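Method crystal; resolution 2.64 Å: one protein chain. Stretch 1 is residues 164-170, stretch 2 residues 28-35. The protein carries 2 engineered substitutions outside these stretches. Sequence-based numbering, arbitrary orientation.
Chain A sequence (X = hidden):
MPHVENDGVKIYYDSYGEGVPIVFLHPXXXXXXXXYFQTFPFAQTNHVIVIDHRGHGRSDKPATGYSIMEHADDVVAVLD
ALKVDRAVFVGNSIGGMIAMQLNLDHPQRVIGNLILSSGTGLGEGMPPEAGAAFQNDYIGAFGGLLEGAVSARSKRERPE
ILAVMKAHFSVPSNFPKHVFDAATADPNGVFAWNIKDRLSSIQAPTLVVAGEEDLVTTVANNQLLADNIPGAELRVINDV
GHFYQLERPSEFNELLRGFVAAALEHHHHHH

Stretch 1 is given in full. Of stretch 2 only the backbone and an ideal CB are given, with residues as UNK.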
# COMPACT_ATOMS: atom_id res chain seq x y z
N VAL A 164 -11.52 2.12 -2.81
CA VAL A 164 -10.73 1.46 -1.78
C VAL A 164 -11.11 1.96 -0.39
O VAL A 164 -11.02 1.21 0.59
CB VAL A 164 -9.20 1.66 -2.01
CG1 VAL A 164 -8.77 3.09 -1.70
CG2 VAL A 164 -8.40 0.68 -1.17
N MET A 165 -11.57 3.21 -0.30
CA MET A 165 -11.95 3.75 1.00
C MET A 165 -13.30 3.20 1.44
O MET A 165 -13.52 2.96 2.63
CB MET A 165 -11.99 5.28 0.95
CG MET A 165 -11.25 5.92 2.11
SD MET A 165 -9.51 5.45 2.14
CE MET A 165 -8.90 6.28 0.67
N LYS A 166 -14.19 2.98 0.48
CA LYS A 166 -15.46 2.33 0.77
C LYS A 166 -15.23 0.86 1.12
O LYS A 166 -16.00 0.26 1.86
CB LYS A 166 -16.43 2.45 -0.41
CG LYS A 166 -17.27 3.71 -0.38
CD LYS A 166 -18.36 3.68 -1.44
CE LYS A 166 -19.21 4.94 -1.41
NZ LYS A 166 -20.30 4.92 -2.42
N ALA A 167 -14.16 0.30 0.57
CA ALA A 167 -13.79 -1.08 0.86
C ALA A 167 -13.20 -1.23 2.26
O ALA A 167 -13.40 -2.25 2.91
CB ALA A 167 -12.81 -1.58 -0.18
N HIS A 168 -12.47 -0.21 2.70
CA HIS A 168 -11.78 -0.26 3.99
C HIS A 168 -12.69 -0.57 5.18
O HIS A 168 -12.34 -1.38 6.04
CB HIS A 168 -11.05 1.06 4.24
CG HIS A 168 -9.62 1.06 3.80
ND1 HIS A 168 -8.68 0.19 4.33
CD2 HIS A 168 -8.96 1.81 2.89
CE1 HIS A 168 -7.51 0.42 3.76
NE2 HIS A 168 -7.65 1.40 2.89
N PHE A 169 -13.86 0.07 5.25
CA PHE A 169 -14.73 -0.11 6.40
C PHE A 169 -15.74 -1.24 6.19
O PHE A 169 -16.50 -1.58 7.10
CB PHE A 169 -15.47 1.19 6.74
CG PHE A 169 -16.45 1.64 5.69
CD1 PHE A 169 -17.75 1.17 5.68
CD2 PHE A 169 -16.07 2.57 4.73
CE1 PHE A 169 -18.65 1.59 4.72
CE2 PHE A 169 -16.97 3.00 3.78
CZ PHE A 169 -18.26 2.51 3.77
N SER A 170 -15.75 -1.81 4.99
CA SER A 170 -16.66 -2.91 4.69
C SER A 170 -15.97 -4.25 4.90
O SER A 170 -16.61 -5.31 4.84
CB SER A 170 -17.17 -2.81 3.25
OG SER A 170 -17.93 -1.62 3.06
N UNK A 28 -8.88 7.29 9.83
CA UNK A 28 -9.80 6.35 10.46
C UNK A 28 -10.34 5.33 9.45
O UNK A 28 -10.59 5.66 8.29
CB UNK A 28 -10.96 7.11 11.11
N UNK A 29 -10.50 4.09 9.92
CA UNK A 29 -11.05 2.96 9.15
C UNK A 29 -10.10 2.42 8.08
O UNK A 29 -10.41 1.42 7.43
CB UNK A 29 -12.36 3.39 8.48
N UNK A 30 -8.96 3.07 7.89
CA UNK A 30 -7.98 2.61 6.91
C UNK A 30 -6.82 1.91 7.60
O UNK A 30 -6.96 1.42 8.72
CB UNK A 30 -7.47 3.78 6.07
N UNK A 31 -5.68 1.87 6.92
CA UNK A 31 -4.44 1.36 7.52
C UNK A 31 -3.21 1.98 6.86
O UNK A 31 -3.33 2.91 6.06
CB UNK A 31 -4.38 -0.16 7.40
N UNK A 32 -2.04 1.46 7.20
CA UNK A 32 -0.78 2.02 6.75
C UNK A 32 -0.55 2.00 5.25
O UNK A 32 0.21 2.81 4.72
CB UNK A 32 0.37 1.27 7.43
N UNK A 33 -1.23 1.08 4.57
CA UNK A 33 -1.10 0.94 3.13
C UNK A 33 -1.31 2.26 2.40
O UNK A 33 -0.63 2.55 1.43
CB UNK A 33 -2.10 -0.10 2.62
N UNK A 34 -2.23 3.08 2.91
CA UNK A 34 -2.55 4.39 2.33
C UNK A 34 -1.32 5.27 2.09
O UNK A 34 -1.38 6.22 1.30
CB UNK A 34 -3.53 5.13 3.25
N UNK A 35 -0.20 4.97 2.74
CA UNK A 35 1.01 5.77 2.60
C UNK A 35 1.98 5.22 1.55
O UNK A 35 3.16 5.59 1.55
CB UNK A 35 1.72 5.86 3.95

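Position 28 opens the second stretch with its ideal CB more than 5.5 Å from any atom of stretch 1. Its extended backbone (phi/psi -64/143) suits almost any residue, so the visible atoms leave the choice wide. The residue is Phe 28, whose ring (chi1 t) stays out of reach of the helix.

Position 29 is better defined. Its CA-to-CB bond points toward stretch 1, and the ideal CB lies 4.2 Å from CB of Phe 169 and 5.0 Å from CB of His 168, which leaves little depth for a large group aimed straight ahead. The positive phi (73/-5) favors glycine, asparagine or aspartate, but a small residue such as serine or alanine would also suit the space. It is Ser 29. Its CB packs 4.2 Å from CB of Phe 169, while its hydroxyl, in the p rotamer, brings OG within 4.4 Å of CB of His 168 and donates a hydrogen bond from OG to O of Phe 28 (2.5 Å). The backbone contributes as well: O of Ser 29 approaches CB of His 168 to 3.3 Å.

At position 30 the CA-to-CB bond runs sideways, placing the ideal CB 4.0 Å from NE2 of His 168 and 4.7 Å from SD of Met 165. A compact side chain with an apolar branch, valine or threonine for instance, would fill the space beside the sulfur; alanine would fit with less contact. The residue is Thr 30, with chi1 p. Its CG2 meets SD of Met 165 at 3.6 Å and CD2 of His 168 at 3.8 Å, whereas OG1 hydrogen-bonds to a residue flanking one of the stretches. Its CA sits over one face of the imidazole, 3.8 Å from the ring centroid and 18° off the normal, a CH-pi contact that any residue with an alpha hydrogen so placed could make.

Position 31 also points sideways, with its ideal CB 4.8 Å from CE1 of His 168. A medium-length side chain could reach the rim of the ring, and a polar one could also serve the turn that follows. Asn 31 does both: ND2 comes to 3.2 Å from CE1 of His 168, near the ring plane at its edge, and OD1 accepts a hydrogen bond from N of residue 33 (2.9 Å, 151°). The former is a contact without a hydrogen bond; ND2 is satisfied elsewhere in the structure.

Positions 32 and 33 begin a 3-10 segment with helical angles that do not demand glycine, and nothing in stretch 1 lies within 5.5 Å of either ideal CB, although the CA-to-CB direction at 33 is toward stretch 1. As far as stretch 1 is concerned, alanine or serine would be tolerated as well as glycine. The residues are Gly 32 and Gly 33, the latter donating its N to OD1 of Asn 31.

Position 34 starts sideways, beyond 5.5 Å from stretch 1, so only a longer side chain could reach the methionine; leucine, isoleucine or methionine would suit. Ile 34, extended in t,t, brings CD1 to 4.4 Å from CE of Met 165, a loose apolar contact.

Position 35 is out of reach and unconstrained by stretch 1. It is Trp 35, its indole remote from the helix.

Stretch 2 (28-35) FSTNGGIW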
# COMPACT_ATOMS: atom_id res chain seq x y z
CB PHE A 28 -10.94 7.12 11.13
CG PHE A 28 -11.71 6.32 12.14
CD1 PHE A 28 -11.06 5.63 13.14
CD2 PHE A 28 -13.10 6.28 12.09
CE1 PHE A 28 -11.78 4.90 14.08
CE2 PHE A 28 -13.82 5.56 13.02
CZ PHE A 28 -13.15 4.86 14.02
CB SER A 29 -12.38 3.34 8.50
OG SER A 29 -12.17 4.00 7.27
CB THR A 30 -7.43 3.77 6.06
OG1 THR A 30 -6.58 4.60 6.87
CG2 THR A 30 -8.57 4.61 5.50
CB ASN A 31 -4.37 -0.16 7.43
CG ASN A 31 -4.48 -0.67 6.01
OD1 ASN A 31 -3.54 -0.58 5.22
ND2 ASN A 31 -5.63 -1.24 5.67
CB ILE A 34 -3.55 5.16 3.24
CG1 ILE A 34 -4.28 6.25 2.44
CG2 ILE A 34 -2.84 5.76 4.45
CD1 ILE A 34 -5.38 6.94 3.22
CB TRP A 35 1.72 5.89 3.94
CG TRP A 35 0.90 6.55 5.00
CD1 TRP A 35 0.40 5.97 6.13
CD2 TRP A 35 0.47 7.92 5.03
NE1 TRP A 35 -0.30 6.89 6.86
CE2 TRP A 35 -0.28 8.09 6.21
CE3 TRP A 35 0.65 9.01 4.18
CZ2 TRP A 35 -0.85 9.31 6.56
CZ3 TRP A 35 0.08 10.23 4.53
CH2 TRP A 35 -0.66 10.37 5.71
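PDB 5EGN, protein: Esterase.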